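Long-range contacts in ribokinase (Giardia lamblia, PDB 6WHJ), which probably catalyses the ATP- and magnesium-dependent phosphorylation of D-ribose at O5, giving D-ribose 5-phosphate for nucleotide synthesis and the pentose phosphate pathway: residues L233-F238 with I247-S252; R243-V248 with R256-Y261; D274-S279 with V313-S318; G278-R283 with D302-A307. All blocks are in the same frame, centred on the assembly; numbering follows the deposited sequence.

Interaction 1. Residues L233-F238 with I247-S252; sequences LKFVLF and IVQTKS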
loop_
_atom_site.group_PDB
_atom_site.type_symbol
_atom_site.label_atom_id
_atom_site.label_comp_id
_atom_site.label_asym_id
_atom_site.label_seq_id
_atom_site.Cartn_x
_atom_site.Cartn_y
_atom_site.Cartn_z
ATOM N N LEU B 233 -17.345 -20.828 -26.838
ATOM C CA LEU B 233 -18.050 -20.479 -25.601
ATOM C C LEU B 233 -19.356 -21.249 -25.473
ATOM O O LEU B 233 -20.221 -21.180 -26.351
ATOM C CB LEU B 233 -18.313 -18.975 -25.522
ATOM C CG LEU B 233 -18.996 -18.470 -24.235
ATOM C CD1 LEU B 233 -18.202 -18.755 -22.980
ATOM C CD2 LEU B 233 -19.293 -16.983 -24.334
ATOM N N LYS B 234 -19.507 -21.954 -24.354
ATOM C CA LYS B 234 -20.663 -22.806 -24.118
ATOM C C LYS B 234 -21.533 -22.340 -22.962
ATOM O O LYS B 234 -22.747 -22.562 -22.990
ATOM C CB LYS B 234 -20.210 -24.246 -23.846
ATOM C CG LYS B 234 -19.555 -24.908 -25.042
ATOM C CD LYS B 234 -18.662 -26.064 -24.609
ATOM C CE LYS B 234 -17.824 -26.553 -25.782
ATOM N NZ LYS B 234 -16.641 -25.669 -25.994
ATOM N N PHE B 235 -20.937 -21.726 -21.939
ATOM C CA PHE B 235 -21.670 -21.275 -20.769
ATOM C C PHE B 235 -21.049 -19.992 -20.250
ATOM O O PHE B 235 -19.826 -19.843 -20.246
ATOM C CB PHE B 235 -21.666 -22.326 -19.656
ATOM C CG PHE B 235 -22.352 -23.599 -20.031
ATOM C CD1 PHE B 235 -21.619 -24.699 -20.446
ATOM C CD2 PHE B 235 -23.735 -23.694 -19.977
ATOM C CE1 PHE B 235 -22.245 -25.865 -20.794
ATOM C CE2 PHE B 235 -24.367 -24.859 -20.329
ATOM C CZ PHE B 235 -23.622 -25.951 -20.740
ATOM N N VAL B 236 -21.901 -19.084 -19.794
ATOM C CA VAL B 236 -21.487 -17.927 -19.016
ATOM C C VAL B 236 -22.032 -18.141 -17.618
ATOM O O VAL B 236 -23.247 -18.286 -17.436
ATOM C CB VAL B 236 -22.010 -16.613 -19.612
ATOM C CG1 VAL B 236 -21.567 -15.434 -18.756
ATOM C CG2 VAL B 236 -21.543 -16.455 -21.046
ATOM N N LEU B 237 -21.137 -18.195 -16.636
ATOM C CA LEU B 237 -21.519 -18.278 -15.230
ATOM C C LEU B 237 -21.423 -16.864 -14.671
ATOM O O LEU B 237 -20.327 -16.381 -14.376
ATOM C CB LEU B 237 -20.593 -19.225 -14.477
ATOM C CG LEU B 237 -21.018 -19.850 -13.141
ATOM C CD1 LEU B 237 -20.017 -20.954 -12.759
ATOM C CD2 LEU B 237 -21.186 -18.845 -12.025
ATOM N N PHE B 238 -22.570 -16.212 -14.491
ATOM C CA PHE B 238 -22.601 -14.882 -13.887
ATOM C C PHE B 238 -22.500 -15.027 -12.379
ATOM O O PHE B 238 -23.286 -15.757 -11.769
ATOM C CB PHE B 238 -23.885 -14.140 -14.234
ATOM C CG PHE B 238 -23.986 -13.714 -15.660
ATOM C CD1 PHE B 238 -23.427 -12.522 -16.075
ATOM C CD2 PHE B 238 -24.679 -14.489 -16.584
ATOM C CE1 PHE B 238 -23.536 -12.118 -17.393
ATOM C CE2 PHE B 238 -24.790 -14.091 -17.898
ATOM C CZ PHE B 238 -24.214 -12.904 -18.307
ATOM N N ILE B 247 -26.169 -19.396 -14.480
ATOM C CA ILE B 247 -25.551 -20.092 -15.602
ATOM C C ILE B 247 -26.462 -19.928 -16.808
ATOM O O ILE B 247 -27.641 -20.294 -16.756
ATOM C CB ILE B 247 -25.323 -21.575 -15.281
ATOM C CG1 ILE B 247 -24.429 -21.711 -14.055
ATOM C CG2 ILE B 247 -24.697 -22.285 -16.471
ATOM C CD1 ILE B 247 -24.456 -23.079 -13.446
ATOM N N VAL B 248 -25.921 -19.392 -17.894
ATOM C CA VAL B 248 -26.656 -19.237 -19.140
ATOM C C VAL B 248 -25.908 -19.987 -20.223
ATOM O O VAL B 248 -24.699 -19.796 -20.390
ATOM C CB VAL B 248 -26.840 -17.759 -19.529
ATOM C CG1 VAL B 248 -27.691 -17.645 -20.784
ATOM C CG2 VAL B 248 -27.475 -16.983 -18.386
ATOM N N GLN B 249 -26.626 -20.841 -20.951
ATOM C CA GLN B 249 -26.061 -21.535 -22.100
ATOM C C GLN B 249 -26.059 -20.608 -23.306
ATOM O O GLN B 249 -27.016 -19.864 -23.525
ATOM C CB GLN B 249 -26.884 -22.776 -22.432
ATOM C CG GLN B 249 -26.183 -23.729 -23.378
ATOM C CD GLN B 249 -26.827 -25.092 -23.400
ATOM O OE1 GLN B 249 -27.873 -25.306 -22.790
ATOM N NE2 GLN B 249 -26.176 -26.041 -24.056
ATOM N N THR B 250 -24.991 -20.655 -24.099
ATOM C CA THR B 250 -24.989 -19.899 -25.347
ATOM C C THR B 250 -25.953 -20.522 -26.363
ATOM O O THR B 250 -26.340 -21.688 -26.261
ATOM C CB THR B 250 -23.577 -19.827 -25.935
ATOM O OG1 THR B 250 -23.090 -21.146 -26.201
ATOM C CG2 THR B 250 -22.618 -19.125 -24.967
ATOM N N LYS B 251 -26.388 -19.693 -27.318
ATOM C CA LYS B 251 -27.248 -20.080 -28.445
ATOM C C LYS B 251 -28.690 -20.365 -28.031
ATOM O O LYS B 251 -29.618 -19.837 -28.651
ATOM C CB LYS B 251 -26.710 -21.310 -29.196
ATOM C CG LYS B 251 -25.234 -21.254 -29.608
ATOM C CD LYS B 251 -24.893 -20.015 -30.424
ATOM C CE LYS B 251 -23.382 -19.905 -30.624
ATOM N NZ LYS B 251 -22.912 -18.488 -30.627
ATOM N N SER B 252 -28.895 -21.161 -26.979
ATOM C CA SER B 252 -30.242 -21.509 -26.528
ATOM C C SER B 252 -30.731 -20.665 -25.365
ATOM O O SER B 252 -31.946 -20.506 -25.199
ATOM C CB SER B 252 -30.307 -22.976 -26.089
ATOM O OG SER B 252 -29.558 -23.187 -24.897
HETATM O O HOH W 1 -23.273 -25.392 -24.545
#
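Val236 and Val248 form a hydrogen-bonded pair of an antiparallel beta hairpin made by strands 235-239 and 245-249. Val236 N donates to Val248 O and Val248 N to Val236 O, each at 2.9 Å. Toward the open end, Thr250 holds two successive carbonyls of the facing chain: its N donates to Lys234 O (3.1 Å) from above the carbonyl plane, and its OG1 donates to Leu233 O (2.9 Å). That hydroxyl lies between the backbone N and the carbonyl carbon of its own residue (chi1 60°), while CG2 packs on Leu233 CG. A water accepts from Gln249 NE2 and donates to Lys234 O. Phe235 and Gln249 run side by side on one face, amide and ring planes 27° apart, with Gln249 CG 3.7 Å from Phe235 CE2. On that face Ile247 CG2 meets Phe235 CD2 and Ile247 CG1 meets Leu237 CG, against helices 272-287 and 301-318. Phe238 presents the edge of its ring to Val248 CG2 on the other face, which helix 216-228 covers. The contact thus changes from an apolar, two-sided core to a polar end where a side-chain hydroxyl extends the pairing of the strands.

Interaction 2. Residues R243-V248 with R256-Y261; sequences RGSRIV and RTVGIY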
loop_
_atom_site.group_PDB
_atom_site.type_symbol
_atom_site.label_atom_id
_atom_site.label_comp_id
_atom_site.label_asym_id
_atom_site.label_seq_id
_atom_site.Cartn_x
_atom_site.Cartn_y
_atom_site.Cartn_z
ATOM N N ARG B 243 -26.634 -12.336 -4.383
ATOM C CA ARG B 243 -27.741 -12.910 -5.137
ATOM C C ARG B 243 -27.439 -14.302 -5.672
ATOM O O ARG B 243 -28.334 -14.920 -6.255
ATOM C CB ARG B 243 -28.144 -12.011 -6.303
ATOM C CG ARG B 243 -28.812 -10.711 -5.906
ATOM C CD ARG B 243 -29.446 -10.090 -7.126
ATOM N NE ARG B 243 -28.424 -9.501 -7.981
ATOM C CZ ARG B 243 -28.525 -9.382 -9.300
ATOM N NH1 ARG B 243 -27.535 -8.832 -9.987
ATOM N NH2 ARG B 243 -29.605 -9.829 -9.931
ATOM N N GLY B 244 -26.214 -14.802 -5.504
ATOM C CA GLY B 244 -25.845 -16.135 -5.950
ATOM C C GLY B 244 -25.178 -16.130 -7.312
ATOM O O GLY B 244 -24.368 -15.244 -7.595
ATOM N N SER B 245 -25.537 -17.061 -8.191
ATOM C CA SER B 245 -24.937 -17.091 -9.517
ATOM C C SER B 245 -25.994 -17.471 -10.545
ATOM O O SER B 245 -27.132 -17.814 -10.214
ATOM C CB SER B 245 -23.737 -18.050 -9.590
ATOM O OG SER B 245 -23.968 -19.227 -8.839
ATOM N N ARG B 246 -25.609 -17.375 -11.812
ATOM C CA ARG B 246 -26.537 -17.583 -12.917
ATOM C C ARG B 246 -25.764 -18.201 -14.066
ATOM O O ARG B 246 -24.804 -17.598 -14.557
ATOM C CB ARG B 246 -27.174 -16.264 -13.346
ATOM C CG ARG B 246 -28.607 -16.123 -12.921
ATOM C CD ARG B 246 -29.491 -16.923 -13.834
ATOM N NE ARG B 246 -29.505 -16.371 -15.184
ATOM C CZ ARG B 246 -30.488 -15.624 -15.678
ATOM N NH1 ARG B 246 -31.543 -15.332 -14.928
ATOM N NH2 ARG B 246 -30.423 -15.173 -16.928
ATOM N N ILE B 247 -26.169 -19.396 -14.480
ATOM C CA ILE B 247 -25.551 -20.092 -15.602
ATOM C C ILE B 247 -26.462 -19.928 -16.808
ATOM O O ILE B 247 -27.641 -20.294 -16.756
ATOM C CB ILE B 247 -25.323 -21.575 -15.281
ATOM C CG1 ILE B 247 -24.429 -21.711 -14.055
ATOM C CG2 ILE B 247 -24.697 -22.285 -16.471
ATOM C CD1 ILE B 247 -24.456 -23.079 -13.446
ATOM N N VAL B 248 -25.921 -19.392 -17.894
ATOM C CA VAL B 248 -26.656 -19.237 -19.140
ATOM C C VAL B 248 -25.908 -19.987 -20.223
ATOM O O VAL B 248 -24.699 -19.796 -20.390
ATOM C CB VAL B 248 -26.840 -17.759 -19.529
ATOM C CG1 VAL B 248 -27.691 -17.645 -20.784
ATOM C CG2 VAL B 248 -27.475 -16.983 -18.386
ATOM N N ARG B 256 -29.841 -21.671 -15.427
ATOM C CA ARG B 256 -29.955 -22.314 -14.123
ATOM C C ARG B 256 -29.547 -21.308 -13.054
ATOM O O ARG B 256 -28.469 -20.713 -13.137
ATOM C CB ARG B 256 -29.080 -23.575 -14.043
ATOM C CG ARG B 256 -29.504 -24.716 -14.987
ATOM C CD ARG B 256 -30.919 -25.202 -14.718
ATOM N NE ARG B 256 -31.261 -26.404 -15.479
ATOM C CZ ARG B 256 -31.787 -26.409 -16.706
ATOM N NH1 ARG B 256 -32.051 -25.276 -17.346
ATOM N NH2 ARG B 256 -32.056 -27.560 -17.303
ATOM N N THR B 257 -30.392 -21.140 -12.042
ATOM C CA THR B 257 -30.119 -20.235 -10.930
ATOM C C THR B 257 -29.553 -21.041 -9.768
ATOM O O THR B 257 -30.083 -22.106 -9.434
ATOM C CB THR B 257 -31.395 -19.499 -10.500
ATOM O OG1 THR B 257 -31.703 -18.464 -11.442
ATOM C CG2 THR B 257 -31.230 -18.879 -9.125
ATOM N N VAL B 258 -28.484 -20.536 -9.157
ATOM C CA VAL B 258 -27.811 -21.213 -8.052
ATOM C C VAL B 258 -27.702 -20.207 -6.916
ATOM O O VAL B 258 -26.824 -19.337 -6.935
ATOM C CB VAL B 258 -26.424 -21.747 -8.447
ATOM C CG1 VAL B 258 -25.749 -22.426 -7.262
ATOM C CG2 VAL B 258 -26.513 -22.705 -9.625
ATOM N N GLY B 259 -28.575 -20.328 -5.919
ATOM C CA GLY B 259 -28.580 -19.397 -4.813
ATOM C C GLY B 259 -27.359 -19.530 -3.919
ATOM O O GLY B 259 -26.614 -20.508 -3.957
ATOM N N ILE B 260 -27.147 -18.502 -3.095
ATOM C CA ILE B 260 -26.089 -18.578 -2.101
ATOM C C ILE B 260 -26.421 -19.676 -1.100
ATOM O O ILE B 260 -27.584 -20.040 -0.892
ATOM C CB ILE B 260 -25.876 -17.235 -1.373
ATOM C CG1 ILE B 260 -27.112 -16.862 -0.561
ATOM C CG2 ILE B 260 -25.491 -16.124 -2.337
ATOM C CD1 ILE B 260 -26.949 -15.567 0.206
ATOM N N TYR B 261 -25.380 -20.225 -0.491
ATOM C CA TYR B 261 -25.506 -21.055 0.695
ATOM C C TYR B 261 -25.019 -20.227 1.871
ATOM O O TYR B 261 -23.859 -19.804 1.894
ATOM C CB TYR B 261 -24.692 -22.340 0.561
ATOM C CG TYR B 261 -24.429 -23.021 1.876
ATOM C CD1 TYR B 261 -25.390 -23.832 2.464
ATOM C CD2 TYR B 261 -23.213 -22.855 2.537
ATOM C CE1 TYR B 261 -25.149 -24.460 3.678
ATOM C CE2 TYR B 261 -22.966 -23.478 3.749
ATOM C CZ TYR B 261 -23.938 -24.277 4.314
ATOM O OH TYR B 261 -23.692 -24.897 5.516
HETATM O O HOH W 2 -29.518 -16.636 -3.589
HETATM O O HOH W 3 -24.234 -19.171 -6.191
#
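Arg246 and Thr257 face each other as a non-hydrogen-bonded antiparallel pair, with their side chains on the same face of the sheet. From CB, the arginine chain runs through CG, 4.2 Å from Thr257 OG1, to CD, which meets the same hydroxyl oxygen at 3.6 Å and is also near Arg256 O. Bends at chi2 (-78°) and chi3 (-67°) fold the chain at CD and NE; the guanidinium has Val248 CG2 of its own strand at its edge, in plane. At the tip, NH1 forms a salt bridge with Asp216, so the polar end is held outside the hairpin while the methylenes cross Thr257. Hydrogen-bonded pairs flank this one. Arg256 N donates to Ile247 O at 2.9 Å, and Ile247 N to Arg256 O in return; Val258 N donates to Ser245 O at the longer distance of 3.2 Å, and Ser245 N to Val258 O. On the face opposite Arg246, Ser245 OG lies 3.5 Å from Val258 CB, and a water joins Ser245 OG to Val258 O, 2.7 Å from each. Beyond the strands, Ile260 CG2 lies 3.5 Å from the backbone N of Gly244, which with Arg243 belongs to the predicted ATP-binding residues. This second hairpin adds strand 255-258 to the edge of the large sheet. Ile247, Arg256 and Val258 pack against helix 301-318, whereas Arg246 and Val248 reach Met219 and Val223 of helix 216-228 on the reverse side.

Interaction 3. Residues D274-S279 with V313-S318; sequences DCFIGS and VAAGIS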
loop_
_atom_site.group_PDB
_atom_site.type_symbol
_atom_site.label_atom_id
_atom_site.label_comp_id
_atom_site.label_asym_id
_atom_site.label_seq_id
_atom_site.Cartn_x
_atom_site.Cartn_y
_atom_site.Cartn_z
ATOM N N ASP B 274 -12.574 -16.026 -5.470
ATOM C CA ASP B 274 -11.559 -16.983 -5.875
ATOM C C ASP B 274 -11.851 -18.363 -5.306
ATOM O O ASP B 274 -11.693 -19.376 -5.999
ATOM C CB ASP B 274 -10.176 -16.475 -5.473
ATOM C CG ASP B 274 -9.781 -15.228 -6.252
ATOM O OD1 ASP B 274 -10.279 -15.075 -7.393
ATOM O OD2 ASP B 274 -8.984 -14.403 -5.741
ATOM N N CYS B 275 -12.327 -18.420 -4.068
ATOM C CA CYS B 275 -12.727 -19.701 -3.508
ATOM C C CYS B 275 -13.869 -20.301 -4.315
ATOM O O CYS B 275 -13.894 -21.511 -4.560
ATOM C CB CYS B 275 -13.115 -19.521 -2.039
ATOM S SG CYS B 275 -13.929 -20.936 -1.297
ATOM N N PHE B 276 -14.796 -19.459 -4.783
ATOM C CA PHE B 276 -15.885 -19.952 -5.620
ATOM C C PHE B 276 -15.347 -20.501 -6.933
ATOM O O PHE B 276 -15.742 -21.584 -7.374
ATOM C CB PHE B 276 -16.914 -18.852 -5.877
ATOM C CG PHE B 276 -18.083 -19.298 -6.722
ATOM C CD1 PHE B 276 -18.009 -19.286 -8.111
ATOM C CD2 PHE B 276 -19.255 -19.728 -6.131
ATOM C CE1 PHE B 276 -19.080 -19.698 -8.882
ATOM C CE2 PHE B 276 -20.331 -20.137 -6.899
ATOM C CZ PHE B 276 -20.243 -20.128 -8.277
ATOM N N ILE B 277 -14.451 -19.758 -7.583
ATOM C CA ILE B 277 -13.921 -20.231 -8.859
ATOM C C ILE B 277 -13.144 -21.525 -8.661
ATOM O O ILE B 277 -13.325 -22.495 -9.410
ATOM C CB ILE B 277 -13.060 -19.139 -9.523
ATOM C CG1 ILE B 277 -13.924 -17.949 -9.940
ATOM C CG2 ILE B 277 -12.300 -19.707 -10.716
ATOM C CD1 ILE B 277 -14.929 -18.292 -10.992
ATOM N N GLY B 278 -12.319 -21.587 -7.611
ATOM C CA GLY B 278 -11.545 -22.796 -7.362
ATOM C C GLY B 278 -12.420 -24.010 -7.098
ATOM O O GLY B 278 -12.207 -25.079 -7.681
ATOM N N SER B 279 -13.410 -23.865 -6.204
ATOM C CA SER B 279 -14.297 -24.980 -5.891
ATOM C C SER B 279 -15.110 -25.403 -7.107
ATOM O O SER B 279 -15.262 -26.602 -7.372
ATOM C CB SER B 279 -15.225 -24.606 -4.743
ATOM O OG SER B 279 -14.468 -24.147 -3.648
ATOM N N VAL B 313 -21.607 -23.589 -1.707
ATOM C CA VAL B 313 -21.461 -24.061 -0.338
ATOM C C VAL B 313 -20.063 -23.744 0.176
ATOM O O VAL B 313 -19.890 -23.293 1.318
ATOM C CB VAL B 313 -21.783 -25.569 -0.262
ATOM C CG1 VAL B 313 -21.493 -26.137 1.127
ATOM C CG2 VAL B 313 -23.233 -25.824 -0.652
ATOM N N ALA B 314 -19.041 -23.962 -0.659
ATOM C CA ALA B 314 -17.679 -23.647 -0.246
ATOM C C ALA B 314 -17.493 -22.147 -0.047
ATOM O O ALA B 314 -16.872 -21.719 0.934
ATOM C CB ALA B 314 -16.683 -24.191 -1.264
ATOM N N ALA B 315 -18.029 -21.330 -0.955
ATOM C CA ALA B 315 -17.916 -19.884 -0.786
ATOM C C ALA B 315 -18.716 -19.408 0.420
ATOM O O ALA B 315 -18.277 -18.509 1.152
ATOM C CB ALA B 315 -18.372 -19.165 -2.056
ATOM N N GLY B 316 -19.878 -20.016 0.660
ATOM C CA GLY B 316 -20.666 -19.641 1.818
ATOM C C GLY B 316 -19.973 -19.957 3.128
ATOM O O GLY B 316 -20.190 -19.272 4.129
ATOM N N ILE B 317 -19.160 -21.013 3.155
ATOM C CA ILE B 317 -18.373 -21.278 4.352
ATOM C C ILE B 317 -17.244 -20.263 4.482
ATOM O O ILE B 317 -16.982 -19.752 5.577
ATOM C CB ILE B 317 -17.860 -22.730 4.352
ATOM C CG1 ILE B 317 -19.043 -23.708 4.428
ATOM C CG2 ILE B 317 -16.893 -22.962 5.509
ATOM C CD1 ILE B 317 -18.674 -25.171 4.176
ATOM N N SER B 318 -16.579 -19.932 3.366
ATOM C CA SER B 318 -15.430 -19.027 3.409
ATOM C C SER B 318 -15.804 -17.638 3.927
ATOM O O SER B 318 -14.989 -16.985 4.592
ATOM C CB SER B 318 -14.792 -18.915 2.023
ATOM O OG SER B 318 -15.665 -18.279 1.108
#
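Cys275 meets Ala314 and Ser318 where helices 272-287 and 301-318 pass each other, their local axes 8.4 Å apart at closest approach and roughly antiparallel, their directions 151° apart. Preceding it is Asp274, the predicted proton acceptor, whose side chain takes no part in the contact; its OD1 is hydrogen-bonded to Gln48. Cys275 SG, anti to its backbone N (chi1 169°), points across the interface and lies 3.8 Å from Ala314 O and 4.0 Å from Ser318 OG, with Ala314 CB slightly farther off. Phe276 follows with its CB 4.1 Å from Ala315 CB, and that methyl also lies near the plane of the aromatic ring, at its edge. One turn after Cys275, Ser279 sets OG 3.3 Å from Ala314 CB. This hydroxyl is turned back into its own helix and donates to Cys275 O at 2.8 Å; Ser279 N donates to the same oxygen from the opposite face of the carbonyl plane. Ser318 OG likewise bonds within its own helix, to Ala315 O. No hydrogen bond crosses the interface: small residues let the backbones come close, and both serine hydroxyls bond within their own helices. Helix 272-287 begins at the glycine-rich GAGD signature of the PfkB sugar kinases, with Gly273 and Asp274 in the predicted ATP site, and the contact joins it to the helix end bearing Ser318, a predicted potassium ligand.

Interaction 4. Residues G278-R283 with D302-A307; sequences GSFCVR and DTIAEA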
loop_
_atom_site.group_PDB
_atom_site.type_symbol
_atom_site.label_atom_id
_atom_site.label_comp_id
_atom_site.label_asym_id
_atom_site.label_seq_id
_atom_site.Cartn_x
_atom_site.Cartn_y
_atom_site.Cartn_z
ATOM N N GLY B 278 -12.319 -21.587 -7.611
ATOM C CA GLY B 278 -11.545 -22.796 -7.362
ATOM C C GLY B 278 -12.420 -24.010 -7.098
ATOM O O GLY B 278 -12.207 -25.079 -7.681
ATOM N N SER B 279 -13.410 -23.865 -6.204
ATOM C CA SER B 279 -14.297 -24.980 -5.891
ATOM C C SER B 279 -15.110 -25.403 -7.107
ATOM O O SER B 279 -15.262 -26.602 -7.372
ATOM C CB SER B 279 -15.225 -24.606 -4.743
ATOM O OG SER B 279 -14.468 -24.147 -3.648
ATOM N N PHE B 280 -15.600 -24.427 -7.880
ATOM C CA PHE B 280 -16.320 -24.727 -9.112
ATOM C C PHE B 280 -15.476 -25.603 -10.030
ATOM O O PHE B 280 -15.974 -26.576 -10.606
ATOM C CB PHE B 280 -16.701 -23.419 -9.814
ATOM C CG PHE B 280 -17.378 -23.611 -11.133
ATOM C CD1 PHE B 280 -18.662 -24.135 -11.205
ATOM C CD2 PHE B 280 -16.702 -23.329 -12.320
ATOM C CE1 PHE B 280 -19.288 -24.323 -12.435
ATOM C CE2 PHE B 280 -17.315 -23.520 -13.560
ATOM C CZ PHE B 280 -18.615 -24.021 -13.616
ATOM N N CYS B 281 -14.183 -25.287 -10.155
ATOM C CA CYS B 281 -13.311 -26.084 -11.011
ATOM C C CYS B 281 -13.079 -27.473 -10.433
ATOM O O CYS B 281 -13.036 -28.457 -11.183
ATOM C CB CYS B 281 -11.984 -25.364 -11.231
ATOM S SG CYS B 281 -12.142 -23.913 -12.285
ATOM N N VAL B 282 -12.912 -27.579 -9.112
ATOM C CA VAL B 282 -12.715 -28.893 -8.502
ATOM C C VAL B 282 -13.899 -29.801 -8.805
ATOM O O VAL B 282 -13.732 -30.914 -9.315
ATOM C CB VAL B 282 -12.470 -28.761 -6.986
ATOM C CG1 VAL B 282 -12.648 -30.106 -6.298
ATOM C CG2 VAL B 282 -11.074 -28.230 -6.738
ATOM N N ARG B 283 -15.118 -29.326 -8.518
ATOM C CA ARG B 283 -16.313 -30.134 -8.754
ATOM C C ARG B 283 -16.566 -30.359 -10.237
ATOM O O ARG B 283 -17.048 -31.428 -10.624
ATOM C CB ARG B 283 -17.535 -29.475 -8.125
ATOM C CG ARG B 283 -18.717 -30.408 -7.941
ATOM C CD ARG B 283 -18.359 -31.589 -7.068
ATOM N NE ARG B 283 -19.444 -32.563 -7.040
ATOM C CZ ARG B 283 -19.311 -33.854 -7.326
ATOM N NH1 ARG B 283 -18.123 -34.356 -7.643
ATOM N NH2 ARG B 283 -20.373 -34.646 -7.268
ATOM N N ASP B 302 -26.961 -28.860 -16.572
ATOM C CA ASP B 302 -27.209 -29.328 -15.213
ATOM C C ASP B 302 -25.921 -29.782 -14.528
ATOM O O ASP B 302 -25.781 -29.611 -13.308
ATOM C CB ASP B 302 -28.260 -30.437 -15.219
ATOM C CG ASP B 302 -29.639 -29.909 -15.545
ATOM O OD1 ASP B 302 -30.289 -30.432 -16.483
ATOM O OD2 ASP B 302 -30.064 -28.937 -14.877
ATOM N N THR B 303 -24.969 -30.340 -15.293
ATOM C CA THR B 303 -23.655 -30.647 -14.738
ATOM C C THR B 303 -22.951 -29.376 -14.297
ATOM O O THR B 303 -22.335 -29.338 -13.228
ATOM C CB THR B 303 -22.800 -31.400 -15.760
ATOM O OG1 THR B 303 -23.458 -32.615 -16.157
ATOM C CG2 THR B 303 -21.432 -31.736 -15.162
ATOM N N ILE B 304 -23.026 -28.324 -15.120
ATOM C CA ILE B 304 -22.475 -27.027 -14.744
ATOM C C ILE B 304 -23.171 -26.513 -13.495
ATOM O O ILE B 304 -22.539 -25.918 -12.612
ATOM C CB ILE B 304 -22.600 -26.030 -15.913
ATOM C CG1 ILE B 304 -22.025 -26.644 -17.193
ATOM C CG2 ILE B 304 -21.950 -24.688 -15.572
ATOM C CD1 ILE B 304 -20.553 -26.995 -17.098
ATOM N N ALA B 305 -24.485 -26.738 -13.402
ATOM C CA ALA B 305 -25.229 -26.281 -12.233
ATOM C C ALA B 305 -24.798 -27.022 -10.973
ATOM O O ALA B 305 -24.646 -26.405 -9.914
ATOM C CB ALA B 305 -26.730 -26.444 -12.459
ATOM N N GLU B 306 -24.552 -28.334 -11.071
ATOM C CA GLU B 306 -24.139 -29.072 -9.882
ATOM C C GLU B 306 -22.771 -28.608 -9.392
ATOM O O GLU B 306 -22.540 -28.508 -8.182
ATOM C CB GLU B 306 -24.142 -30.579 -10.146
ATOM C CG GLU B 306 -23.783 -31.376 -8.891
ATOM C CD GLU B 306 -23.764 -32.877 -9.096
ATOM O OE1 GLU B 306 -23.115 -33.570 -8.280
ATOM O OE2 GLU B 306 -24.404 -33.369 -10.053
ATOM N N ALA B 307 -21.855 -28.305 -10.312
ATOM C CA ALA B 307 -20.557 -27.778 -9.907
ATOM C C ALA B 307 -20.706 -26.439 -9.193
ATOM O O ALA B 307 -20.006 -26.166 -8.213
ATOM C CB ALA B 307 -19.643 -27.651 -11.128
#
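Arg283 and Ala307 bring the two helices nearest, their CA atoms 5.0 Å apart, although the local axes of 278-283 and 302-307 lie 9.2 Å apart at closest approach, their directions 130° apart. The small Ala307 takes contacts from two residues a turn apart. Its CB lies 3.6 Å from Phe280 CE1, approaching the ring obliquely, and its CA is 3.8 Å from Arg283 CG. Phe280 CG stands anti to the backbone N, and the ring extends to the neighbouring helix, where its edge faces Ile304 O in plane and CZ touches Ile304 CG2 at 3.9 Å. In this alpha/beta sugar-kinase fold the two helices cover one face of the large sheet; Phe280 also packs on Leu237, and Ile304 on Phe235, both of strand 235-239. At the more open side of the interface, Arg283 NH2 forms a salt bridge with Glu306 OE1, 3.1 Å away, although the hydrogen bond within it is weak, with an angle of 132° at the hydrogen. The guanidinium and carboxylate planes are inclined by 65°. A second carboxylate, that of Glu286 in the same helix as the arginine, pairs with Arg283 NH1.

In the fold
From the N terminus, interaction 1 closes a short hairpin loop, and interaction 2 opens before it closes: the two overlap at Ile247 and Val248, so three consecutive strands form a meander at one edge of the large sheet. Interactions 3 and 4 come later and both open on helix 272-287. The loop closed by 278-283 with 302-307 lies within that closed by 274-279 with 313-318, as expected of two helices running back past each other. The helix pair lies on the meander: Leu237 touches Phe276 and Phe280, Ile247 packs on Ala305, Arg256 forms a salt bridge with Asp302, and Tyr261 reaches Val313.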